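Tartrate dehydrogenase/decarboxylase (Pseudomonas putida, PDB 3FLK) oxidises tartrate with NAD to oxaloglycolate, converts meso-tartrate to D-glycerate, and oxidatively decarboxylates D-malate to pyruvate, using magnesium or manganese. Local coordinates at residues Asp102-Leu112 and Ile128-Thr137; Phe163-Leu172 and Ser199-Thr207. The protein carries 1 engineered substitution. All coordinates share one frame; numbering follows the deposited sequence.

In the fold
Contact 1 (102-112 with 128-137) pairs two strands in the middle of the large mixed sheet. Contact 2 (163-172 with 199-207) packs two helices beside that sheet, where the second subunit docks. Their centres are about 17 Å apart. Helix 165-181 joins them: Arg170 NH1 makes a salt bridge to Asp102 OD2 at 2.9 Å, and Ile171 CD1 lies 3.5 Å from Tyr104 O. Contact 1 supplies Arg108 and Arg134 to the oxalate pocket, and the Arg108 side chain is about 4 Å from the magnesium ion between nearest atoms. Contact 2 is remote, the Ile171 side chain about 13 Å from oxalate between nearest atoms. It touches the second subunit, whose Lys192 also binds this oxalate.

Contact 1 of 2, residues Asp102-Leu112 and Ile128-Thr137; sequences DQYVNIRPVRL and IDFVVVRENT. With OXL (oxalate ion), chain G; SO4 (sulfate ion), chain J.
Arg108 and Arg134 converge on oxalate from neighbouring strands. Arg108 meets it edge-on: NH1 and NH2 each donate to OXL O4 at 3.0 Å. Arg134 NH1 donates to OXL O2 at 2.9 Å, nearly straight (170°). Their guanidinium planes stand 68° apart, and Arg134 NH1 lies over one face of Arg108. The shared anion probably offsets their charge, together with Asp249, a long, weak ion pair to Arg134. Behind them, Asn106 OD1 receives Arg108 NE from above its carbonyl plane, while Asn106 ND2 donates to Asn136 OD1 at 3.1 Å. Asn136 ND2 reaches Gln103 O and Asn269. Ser252 OG holds Arg108 NH1, and the Asn245 carbonyl takes Arg134 NE.

These side chains rise from antiparallel strands 105-111 and 129-135, central in the sheet of the isocitrate/isopropylmalate dehydrogenase fold. Asn106-Arg134, Arg108-Val132 and Val110-Phe130 are hydrogen-bonded pairs. With its CG between backbone N and carbonyl carbon (chi1 61°), Phe130 turns a ring face to Val110 CB, 3.9 Å from the centroid. On the opposite face, Ile107 CG2 touches Val131 CG2. There Arg111 NE makes a salt bridge to Asp129 OD1 at 3.3 Å through a weak hydrogen bond, and Arg111 NH1 donates to a sulfate, probably from the crystallisation liquor.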
loop_
_atom_site.group_PDB
_atom_site.type_symbol
_atom_site.label_atom_id
_atom_site.label_comp_id
_atom_site.label_asym_id
_atom_site.label_seq_id
_atom_site.Cartn_x
_atom_site.Cartn_y
_atom_site.Cartn_z
ATOM N N ASP A 102 -5.863 -25.264 -1.123
ATOM C CA ASP A 102 -6.519 -24.512 -0.046
ATOM C C ASP A 102 -5.539 -24.019 1.025
ATOM O O ASP A 102 -5.740 -24.230 2.230
ATOM C CB ASP A 102 -7.660 -25.329 0.574
ATOM C CG ASP A 102 -8.768 -24.452 1.138
ATOM O OD1 ASP A 102 -9.077 -23.396 0.538
ATOM O OD2 ASP A 102 -9.335 -24.824 2.185
ATOM N N GLN A 103 -4.479 -23.363 0.563
ATOM C CA GLN A 103 -3.454 -22.808 1.434
ATOM C C GLN A 103 -3.881 -21.408 1.873
ATOM O O GLN A 103 -3.251 -20.416 1.506
ATOM C CB GLN A 103 -2.101 -22.779 0.705
ATOM C CG GLN A 103 -1.584 -24.165 0.308
ATOM C CD GLN A 103 -0.436 -24.136 -0.700
ATOM O OE1 GLN A 103 -0.109 -23.096 -1.276
ATOM N NE2 GLN A 103 0.173 -25.297 -0.922
ATOM N N TYR A 104 -4.950 -21.336 2.665
ATOM C CA TYR A 104 -5.629 -20.057 2.924
ATOM C C TYR A 104 -4.879 -19.075 3.830
ATOM O O TYR A 104 -5.165 -17.876 3.812
ATOM C CB TYR A 104 -7.079 -20.271 3.389
ATOM C CG TYR A 104 -7.246 -20.976 4.719
ATOM C CD1 TYR A 104 -7.270 -20.255 5.911
ATOM C CD2 TYR A 104 -7.414 -22.359 4.783
ATOM C CE1 TYR A 104 -7.434 -20.894 7.137
ATOM C CE2 TYR A 104 -7.584 -23.009 6.008
ATOM C CZ TYR A 104 -7.589 -22.266 7.177
ATOM O OH TYR A 104 -7.751 -22.888 8.395
ATOM N N VAL A 105 -3.933 -19.580 4.617
ATOM C CA VAL A 105 -3.130 -18.726 5.490
ATOM C C VAL A 105 -1.758 -18.470 4.874
ATOM O O VAL A 105 -0.980 -19.402 4.665
ATOM C CB VAL A 105 -2.924 -19.329 6.904
ATOM C CG1 VAL A 105 -2.423 -18.259 7.850
ATOM C CG2 VAL A 105 -4.203 -19.925 7.445
ATOM N N ASN A 106 -1.471 -17.203 4.594
ATOM C CA ASN A 106 -0.148 -16.800 4.126
ATOM C C ASN A 106 0.567 -16.032 5.236
ATOM O O ASN A 106 0.265 -14.865 5.488
ATOM C CB ASN A 106 -0.250 -15.965 2.844
ATOM C CG ASN A 106 1.062 -15.908 2.067
ATOM O OD1 ASN A 106 2.140 -16.111 2.618
ATOM N ND2 ASN A 106 0.965 -15.635 0.773
ATOM N N ILE A 107 1.497 -16.712 5.904
ATOM C CA ILE A 107 2.229 -16.160 7.046
ATOM C C ILE A 107 3.552 -15.557 6.593
ATOM O O ILE A 107 4.386 -16.249 6.006
ATOM C CB ILE A 107 2.504 -17.246 8.129
ATOM C CG1 ILE A 107 1.196 -17.807 8.696
ATOM C CG2 ILE A 107 3.388 -16.695 9.251
ATOM C CD1 ILE A 107 0.418 -16.829 9.585
ATOM N N ARG A 108 3.745 -14.274 6.890
ATOM C CA ARG A 108 4.931 -13.541 6.451
ATOM C C ARG A 108 5.510 -12.683 7.587
ATOM O O ARG A 108 5.047 -11.561 7.818
ATOM C CB ARG A 108 4.597 -12.688 5.214
ATOM C CG ARG A 108 4.227 -13.515 3.986
ATOM C CD ARG A 108 3.705 -12.673 2.823
ATOM N NE ARG A 108 3.648 -13.456 1.589
ATOM C CZ ARG A 108 3.598 -12.941 0.360
ATOM N NH1 ARG A 108 3.595 -11.628 0.175
ATOM N NH2 ARG A 108 3.558 -13.748 -0.691
ATOM N N PRO A 109 6.517 -13.217 8.312
ATOM C CA PRO A 109 7.138 -12.461 9.407
ATOM C C PRO A 109 8.012 -11.298 8.937
ATOM O O PRO A 109 8.665 -11.382 7.892
ATOM C CB PRO A 109 7.989 -13.512 10.130
ATOM C CG PRO A 109 8.278 -14.545 9.100
ATOM C CD PRO A 109 7.104 -14.562 8.161
ATOM N N VAL A 110 8.004 -10.222 9.718
ATOM C CA VAL A 110 8.800 -9.033 9.443
ATOM C C VAL A 110 9.673 -8.762 10.666
ATOM O O VAL A 110 9.163 -8.642 11.782
ATOM C CB VAL A 110 7.903 -7.805 9.128
ATOM C CG1 VAL A 110 8.741 -6.562 8.901
ATOM C CG2 VAL A 110 7.015 -8.075 7.915
ATOM N N ARG A 111 10.984 -8.673 10.457
ATOM C CA ARG A 111 11.927 -8.530 11.564
ATOM C C ARG A 111 13.175 -7.743 11.177
ATOM O O ARG A 111 13.767 -7.980 10.122
ATOM C CB ARG A 111 12.331 -9.913 12.082
ATOM C CG ARG A 111 13.098 -9.922 13.406
ATOM C CD ARG A 111 13.178 -11.337 13.960
ATOM N NE ARG A 111 11.860 -11.971 13.970
ATOM C CZ ARG A 111 11.639 -13.274 13.820
ATOM N NH1 ARG A 111 12.648 -14.114 13.645
ATOM N NH2 ARG A 111 10.396 -13.735 13.835
ATOM N N LEU A 112 13.564 -6.807 12.039
ATOM C CA LEU A 112 14.844 -6.120 11.908
ATOM C C LEU A 112 15.896 -6.847 12.742
ATOM O O LEU A 112 15.772 -6.944 13.967
ATOM C CB LEU A 112 14.723 -4.652 12.336
ATOM C CG LEU A 112 15.980 -3.780 12.465
ATOM C CD1 LEU A 112 16.639 -3.503 11.113
ATOM C CD2 LEU A 112 15.632 -2.477 13.163
ATOM N N ILE A 128 10.903 -3.343 15.120
ATOM C CA ILE A 128 10.263 -3.992 13.974
ATOM C C ILE A 128 10.271 -5.507 14.165
ATOM O O ILE A 128 11.250 -6.180 13.842
ATOM C CB ILE A 128 10.915 -3.587 12.619
ATOM C CG1 ILE A 128 11.004 -2.060 12.485
ATOM C CG2 ILE A 128 10.128 -4.178 11.446
ATOM C CD1 ILE A 128 11.884 -1.569 11.336
ATOM N N ASP A 129 9.178 -6.027 14.717
ATOM C CA ASP A 129 9.026 -7.459 14.952
ATOM C C ASP A 129 7.546 -7.821 14.959
ATOM O O ASP A 129 6.889 -7.802 16.004
ATOM C CB ASP A 129 9.696 -7.872 16.270
ATOM C CG ASP A 129 10.057 -9.356 16.316
ATOM O OD1 ASP A 129 9.540 -10.148 15.494
ATOM O OD2 ASP A 129 10.870 -9.733 17.190
ATOM N N PHE A 130 7.020 -8.132 13.778
ATOM C CA PHE A 130 5.615 -8.503 13.651
ATOM C C PHE A 130 5.375 -9.555 12.569
ATOM O O PHE A 130 6.299 -9.943 11.849
ATOM C CB PHE A 130 4.717 -7.262 13.471
ATOM C CG PHE A 130 5.021 -6.442 12.244
ATOM C CD1 PHE A 130 4.417 -6.737 11.024
ATOM C CD2 PHE A 130 5.880 -5.348 12.318
ATOM C CE1 PHE A 130 4.683 -5.973 9.892
ATOM C CE2 PHE A 130 6.153 -4.572 11.191
ATOM C CZ PHE A 130 5.552 -4.888 9.974
ATOM N N VAL A 131 4.134 -10.025 12.479
ATOM C CA VAL A 131 3.766 -11.037 11.501
ATOM C C VAL A 131 2.520 -10.613 10.716
ATOM O O VAL A 131 1.506 -10.209 11.295
ATOM C CB VAL A 131 3.609 -12.446 12.156
ATOM C CG1 VAL A 131 2.572 -12.436 13.278
ATOM C CG2 VAL A 131 3.276 -13.513 11.116
ATOM N N VAL A 132 2.627 -10.680 9.393
ATOM C CA VAL A 132 1.489 -10.439 8.516
ATOM C C VAL A 132 0.783 -11.765 8.250
ATOM O O VAL A 132 1.405 -12.736 7.818
ATOM C CB VAL A 132 1.919 -9.767 7.188
ATOM C CG1 VAL A 132 0.735 -9.636 6.223
ATOM C CG2 VAL A 132 2.547 -8.405 7.463
ATOM N N VAL A 133 -0.514 -11.794 8.548
ATOM C CA VAL A 133 -1.369 -12.939 8.273
ATOM C C VAL A 133 -2.261 -12.530 7.102
ATOM O O VAL A 133 -3.169 -11.708 7.252
ATOM C CB VAL A 133 -2.212 -13.340 9.517
ATOM C CG1 VAL A 133 -3.118 -14.526 9.208
ATOM C CG2 VAL A 133 -1.301 -13.666 10.704
ATOM N N ARG A 134 -1.974 -13.095 5.934
ATOM C CA ARG A 134 -2.615 -12.679 4.690
ATOM C C ARG A 134 -3.582 -13.742 4.176
ATOM O O ARG A 134 -3.215 -14.912 4.039
ATOM C CB ARG A 134 -1.537 -12.366 3.641
ATOM C CG ARG A 134 -2.042 -12.141 2.220
ATOM C CD ARG A 134 -0.900 -12.281 1.226
ATOM N NE ARG A 134 -1.335 -12.082 -0.156
ATOM C CZ ARG A 134 -0.592 -12.353 -1.225
ATOM N NH1 ARG A 134 0.633 -12.843 -1.083
ATOM N NH2 ARG A 134 -1.076 -12.133 -2.441
ATOM N N GLU A 135 -4.818 -13.328 3.893
ATOM C CA GLU A 135 -5.802 -14.210 3.270
ATOM C C GLU A 135 -5.310 -14.574 1.870
ATOM O O GLU A 135 -4.912 -13.701 1.099
ATOM C CB GLU A 135 -7.181 -13.544 3.212
ATOM C CG GLU A 135 -8.349 -14.532 3.081
ATOM C CD GLU A 135 -8.358 -15.271 1.747
ATOM O OE1 GLU A 135 -8.213 -14.610 0.694
ATOM O OE2 GLU A 135 -8.496 -16.515 1.752
ATOM N N ASN A 136 -5.358 -15.862 1.546
ATOM C CA ASN A 136 -4.608 -16.391 0.410
ATOM C C ASN A 136 -5.436 -17.081 -0.689
ATOM O O ASN A 136 -4.862 -17.633 -1.634
ATOM C CB ASN A 136 -3.542 -17.355 0.949
ATOM C CG ASN A 136 -2.269 -17.360 0.125
ATOM O OD1 ASN A 136 -1.858 -16.338 -0.428
ATOM N ND2 ASN A 136 -1.620 -18.517 0.067
ATOM N N THR A 137 -6.769 -17.054 -0.578
ATOM C CA THR A 137 -7.627 -17.810 -1.517
ATOM C C THR A 137 -8.763 -17.028 -2.195
ATOM O O THR A 137 -9.406 -17.545 -3.114
ATOM C CB THR A 137 -8.254 -19.074 -0.860
ATOM O OG1 THR A 137 -9.051 -18.689 0.266
ATOM C CG2 THR A 137 -7.181 -20.074 -0.429
HETATM C C1 OXL G . 2.690 -11.336 -4.963
HETATM C C2 OXL G . 2.796 -12.049 -3.687
HETATM O O1 OXL G . 3.291 -10.242 -5.095
HETATM O O2 OXL G . 2.188 -13.130 -3.530
HETATM O O3 OXL G . 1.996 -11.824 -5.883
HETATM O O4 OXL G . 3.495 -11.545 -2.776
HETATM S S SO4 J . 10.569 -17.422 13.036
HETATM O O1 SO4 J . 9.655 -16.378 12.581
HETATM O O2 SO4 J . 9.876 -18.301 13.974
HETATM O O3 SO4 J . 11.035 -18.209 11.899
HETATM O O4 SO4 J . 11.708 -16.803 13.710
HETATM O O HOH W 1 8.281 -11.468 13.339
HETATM O O HOH W 2 13.503 -6.077 15.590
#

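Contact 2 of 2, residues Phe163-Leu172 and Ser199-Thr207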
loop_
_atom_site.group_PDB
_atom_site.type_symbol
_atom_site.label_atom_id
_atom_site.label_comp_id
_atom_site.label_asym_id
_atom_site.label_seq_id
_atom_site.Cartn_x
_atom_site.Cartn_y
_atom_site.Cartn_z
ATOM N N PHE A 163 -15.602 -12.049 -1.393
ATOM C CA PHE A 163 -15.318 -12.404 -0.007
ATOM C C PHE A 163 -16.443 -13.305 0.497
ATOM O O PHE A 163 -17.620 -13.049 0.217
ATOM C CB PHE A 163 -15.199 -11.148 0.860
ATOM C CG PHE A 163 -14.031 -10.262 0.501
ATOM C CD1 PHE A 163 -12.847 -10.321 1.230
ATOM C CD2 PHE A 163 -14.117 -9.364 -0.563
ATOM C CE1 PHE A 163 -11.760 -9.499 0.906
ATOM C CE2 PHE A 163 -13.037 -8.544 -0.899
ATOM C CZ PHE A 163 -11.859 -8.610 -0.161
ATOM N N THR A 164 -16.084 -14.371 1.207
ATOM C CA THR A 164 -17.074 -15.300 1.767
ATOM C C THR A 164 -16.963 -15.318 3.286
ATOM O O THR A 164 -15.904 -15.005 3.830
ATOM C CB THR A 164 -16.902 -16.742 1.226
ATOM O OG1 THR A 164 -15.616 -17.256 1.597
ATOM C CG2 THR A 164 -17.048 -16.784 -0.295
ATOM N N ARG A 165 -18.051 -15.672 3.970
ATOM C CA ARG A 165 -17.999 -15.837 5.426
ATOM C C ARG A 165 -16.980 -16.903 5.815
ATOM O O ARG A 165 -16.205 -16.707 6.749
ATOM C CB ARG A 165 -19.370 -16.179 6.019
ATOM C CG ARG A 165 -19.340 -16.281 7.542
ATOM C CD ARG A 165 -20.708 -16.535 8.150
ATOM N NE ARG A 165 -21.486 -15.307 8.251
ATOM C CZ ARG A 165 -22.412 -15.071 9.176
ATOM N NH1 ARG A 165 -22.679 -15.975 10.112
ATOM N NH2 ARG A 165 -23.062 -13.918 9.172
ATOM N N ARG A 166 -16.985 -18.017 5.087
ATOM C CA ARG A 166 -16.060 -19.121 5.340
ATOM C C ARG A 166 -14.601 -18.668 5.271
ATOM O O ARG A 166 -13.842 -18.881 6.216
ATOM C CB ARG A 166 -16.314 -20.288 4.379
ATOM C CG ARG A 166 -17.647 -20.995 4.610
ATOM C CD ARG A 166 -17.751 -22.275 3.791
ATOM N NE ARG A 166 -19.004 -22.984 4.053
ATOM C CZ ARG A 166 -20.114 -22.857 3.326
ATOM N NH1 ARG A 166 -20.142 -22.051 2.272
ATOM N NH2 ARG A 166 -21.199 -23.547 3.654
ATOM N N GLY A 167 -14.232 -18.024 4.164
ATOM C CA GLY A 167 -12.868 -17.538 3.949
ATOM C C GLY A 167 -12.439 -16.414 4.878
ATOM O O GLY A 167 -11.301 -16.393 5.354
ATOM N N VAL A 168 -13.343 -15.473 5.129
ATOM C CA VAL A 168 -13.053 -14.352 6.017
ATOM C C VAL A 168 -12.908 -14.828 7.471
ATOM O O VAL A 168 -11.936 -14.480 8.147
ATOM C CB VAL A 168 -14.102 -13.212 5.874
ATOM C CG1 VAL A 168 -13.983 -12.208 7.010
ATOM C CG2 VAL A 168 -13.942 -12.502 4.521
ATOM N N ASP A 169 -13.859 -15.637 7.937
ATOM C CA ASP A 169 -13.828 -16.142 9.313
ATOM C C ASP A 169 -12.571 -16.953 9.631
ATOM O O ASP A 169 -11.977 -16.776 10.692
ATOM C CB ASP A 169 -15.083 -16.963 9.632
ATOM C CG ASP A 169 -16.297 -16.092 9.928
ATOM O OD1 ASP A 169 -16.184 -14.849 9.870
ATOM O OD2 ASP A 169 -17.371 -16.658 10.227
ATOM N N ARG A 170 -12.168 -17.825 8.710
ATOM C CA ARG A 170 -11.035 -18.721 8.949
ATOM C C ARG A 170 -9.674 -18.015 9.003
ATOM O O ARG A 170 -8.800 -18.425 9.765
ATOM C CB ARG A 170 -11.026 -19.899 7.965
ATOM C CG ARG A 170 -10.771 -19.541 6.510
ATOM C CD ARG A 170 -10.845 -20.783 5.642
ATOM N NE ARG A 170 -10.554 -20.491 4.241
ATOM C CZ ARG A 170 -10.469 -21.408 3.282
ATOM N NH1 ARG A 170 -10.644 -22.697 3.558
ATOM N NH2 ARG A 170 -10.201 -21.032 2.038
ATOM N N ILE A 171 -9.494 -16.961 8.207
ATOM C CA ILE A 171 -8.260 -16.171 8.280
ATOM C C ILE A 171 -8.218 -15.330 9.562
ATOM O O ILE A 171 -7.166 -15.209 10.192
ATOM C CB ILE A 171 -7.998 -15.309 6.991
ATOM C CG1 ILE A 171 -6.547 -14.806 6.950
ATOM C CG2 ILE A 171 -8.983 -14.147 6.866
ATOM C CD1 ILE A 171 -5.513 -15.901 6.685
ATOM N N LEU A 172 -9.367 -14.776 9.948
ATOM C CA LEU A 172 -9.480 -13.992 11.178
ATOM C C LEU A 172 -9.245 -14.869 12.402
ATOM O O LEU A 172 -8.550 -14.464 13.337
ATOM C CB LEU A 172 -10.845 -13.299 11.271
ATOM C CG LEU A 172 -11.125 -12.140 10.305
ATOM C CD1 LEU A 172 -12.593 -11.754 10.360
ATOM C CD2 LEU A 172 -10.228 -10.930 10.574
ATOM N N SER A 199 -17.314 -4.651 0.476
ATOM C CA SER A 199 -16.377 -5.677 0.931
ATOM C C SER A 199 -15.769 -5.369 2.301
ATOM O O SER A 199 -15.733 -6.237 3.175
ATOM C CB SER A 199 -15.262 -5.876 -0.102
ATOM O OG SER A 199 -14.511 -4.687 -0.272
HETATM N N MSE A 200 -15.301 -4.136 2.482
HETATM C CA MSE A 200 -14.581 -3.772 3.704
HETATM C C MSE A 200 -15.445 -3.562 4.962
HETATM O O MSE A 200 -15.036 -3.977 6.047
HETATM C CB MSE A 200 -13.635 -2.591 3.471
HETATM C CG MSE A 200 -12.383 -2.921 2.650
HETATM SE SE MSE A 200 -11.301 -4.455 3.250
HETATM C CE MSE A 200 -11.573 -4.370 5.155
ATOM N N PRO A 201 -16.623 -2.909 4.836
ATOM C CA PRO A 201 -17.535 -2.908 5.988
ATOM C C PRO A 201 -17.879 -4.321 6.456
ATOM O O PRO A 201 -18.027 -4.551 7.654
ATOM C CB PRO A 201 -18.779 -2.203 5.444
ATOM C CG PRO A 201 -18.245 -1.306 4.384
ATOM C CD PRO A 201 -17.177 -2.121 3.719
ATOM N N TYR A 202 -17.980 -5.255 5.514
ATOM C CA TYR A 202 -18.237 -6.654 5.834
ATOM C C TYR A 202 -17.062 -7.311 6.567
ATOM O O TYR A 202 -17.261 -8.019 7.558
ATOM C CB TYR A 202 -18.584 -7.445 4.571
ATOM C CG TYR A 202 -18.806 -8.912 4.840
ATOM C CD1 TYR A 202 -19.983 -9.358 5.443
ATOM C CD2 TYR A 202 -17.831 -9.854 4.508
ATOM C CE1 TYR A 202 -20.185 -10.706 5.702
ATOM C CE2 TYR A 202 -18.027 -11.205 4.761
ATOM C CZ TYR A 202 -19.204 -11.622 5.357
ATOM O OH TYR A 202 -19.398 -12.957 5.610
ATOM N N TRP A 203 -15.850 -7.083 6.065
ATOM C CA TRP A 203 -14.621 -7.551 6.713
ATOM C C TRP A 203 -14.552 -7.038 8.154
ATOM O O TRP A 203 -14.266 -7.806 9.072
ATOM C CB TRP A 203 -13.398 -7.119 5.892
ATOM C CG TRP A 203 -12.043 -7.367 6.526
ATOM C CD1 TRP A 203 -11.356 -6.520 7.355
ATOM C CD2 TRP A 203 -11.205 -8.515 6.347
ATOM N NE1 TRP A 203 -10.152 -7.075 7.711
ATOM C CE2 TRP A 203 -10.032 -8.300 7.109
ATOM C CE3 TRP A 203 -11.332 -9.709 5.626
ATOM C CZ2 TRP A 203 -8.993 -9.237 7.173
ATOM C CZ3 TRP A 203 -10.294 -10.642 5.689
ATOM C CH2 TRP A 203 -9.140 -10.396 6.458
ATOM N N ASP A 204 -14.845 -5.751 8.343
ATOM C CA ASP A 204 -14.916 -5.137 9.676
ATOM C C ASP A 204 -15.954 -5.812 10.579
ATOM O O ASP A 204 -15.685 -6.070 11.754
ATOM C CB ASP A 204 -15.225 -3.640 9.570
ATOM C CG ASP A 204 -14.095 -2.841 8.939
ATOM O OD1 ASP A 204 -13.061 -3.435 8.565
ATOM O OD2 ASP A 204 -14.246 -1.608 8.821
ATOM N N LYS A 205 -17.131 -6.093 10.021
ATOM C CA LYS A 205 -18.214 -6.751 10.754
ATOM C C LYS A 205 -17.793 -8.136 11.252
ATOM O O LYS A 205 -18.040 -8.489 12.409
ATOM C CB LYS A 205 -19.463 -6.852 9.875
ATOM C CG LYS A 205 -20.758 -7.063 10.632
ATOM C CD LYS A 205 -21.947 -7.040 9.681
ATOM C CE LYS A 205 -23.265 -7.131 10.434
ATOM N NZ LYS A 205 -24.426 -6.871 9.531
ATOM N N ARG A 206 -17.149 -8.911 10.382
ATOM C CA ARG A 206 -16.669 -10.243 10.754
ATOM C C ARG A 206 -15.499 -10.186 11.744
ATOM O O ARG A 206 -15.358 -11.072 12.586
ATOM C CB ARG A 206 -16.285 -11.067 9.518
ATOM C CG ARG A 206 -17.421 -11.335 8.514
ATOM C CD ARG A 206 -18.717 -11.815 9.181
ATOM N NE ARG A 206 -18.555 -13.082 9.895
ATOM C CZ ARG A 206 -19.404 -13.548 10.809
ATOM N NH1 ARG A 206 -20.488 -12.853 11.141
ATOM N NH2 ARG A 206 -19.161 -14.709 11.403
ATOM N N THR A 207 -14.670 -9.149 11.633
ATOM C CA THR A 207 -13.553 -8.934 12.560
ATOM C C THR A 207 -14.080 -8.669 13.972
ATOM O O THR A 207 -13.621 -9.287 14.934
ATOM C CB THR A 207 -12.627 -7.780 12.101
ATOM O OG1 THR A 207 -12.226 -7.995 10.743
ATOM C CG2 THR A 207 -11.381 -7.708 12.974
HETATM O O HOH W 3 -15.999 -13.632 12.301
#
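Val168, Ile171 and Leu172 pack against the Trp203 indole. Leu172 CD2 lies over one face, 4.0 Å from Trp203 CZ2. Ile171 CG2 comes obliquely to Trp203 CH2 at 3.8 Å, and Val168 CG1 reaches Trp203 CE3. With its CG swung away from the backbone N (chi1 172°), Trp203 sets its six-membered ring against Val168 and Ile171, and Ser189 takes its NE1. At the end of strand 156-164, Phe163 CE2 meets Ser199 CB at 3.6 Å.

Arg206 closes the polar edge, a knob among Arg165, Val168, Asp169 and Leu172. Its CB touches Val168 CG1, and bends at chi2 and chi3 bring its head to Asp169. The grip is side-on: NE donates to Asp169 OD1 at 3.0 Å and NH2 to OD2 at 2.9 Å, both on syn lone pairs. The Arg165 guanidinium stacks flat on that of Arg206, planes 13° apart. A leucine in place of Arg206 would probably leave the Asp169 carboxylate without its charged mate and Arg165 without its stacking partner. Water 3 links Asp169 OD1 to Arg206 O.

Helix segments 165-172 and 199-207 cross at -51°, their axes 9.9 Å apart at closest approach. Ile171 leans on strand 129-135 and Thr207 on strand 186-191. Glu155 of the second subunit binds Arg165 and Tyr202; Phe163 and Thr164 pair with a strand of that subunit, carrying the two-stranded sheet of 145-148 and 156-164 across the interface.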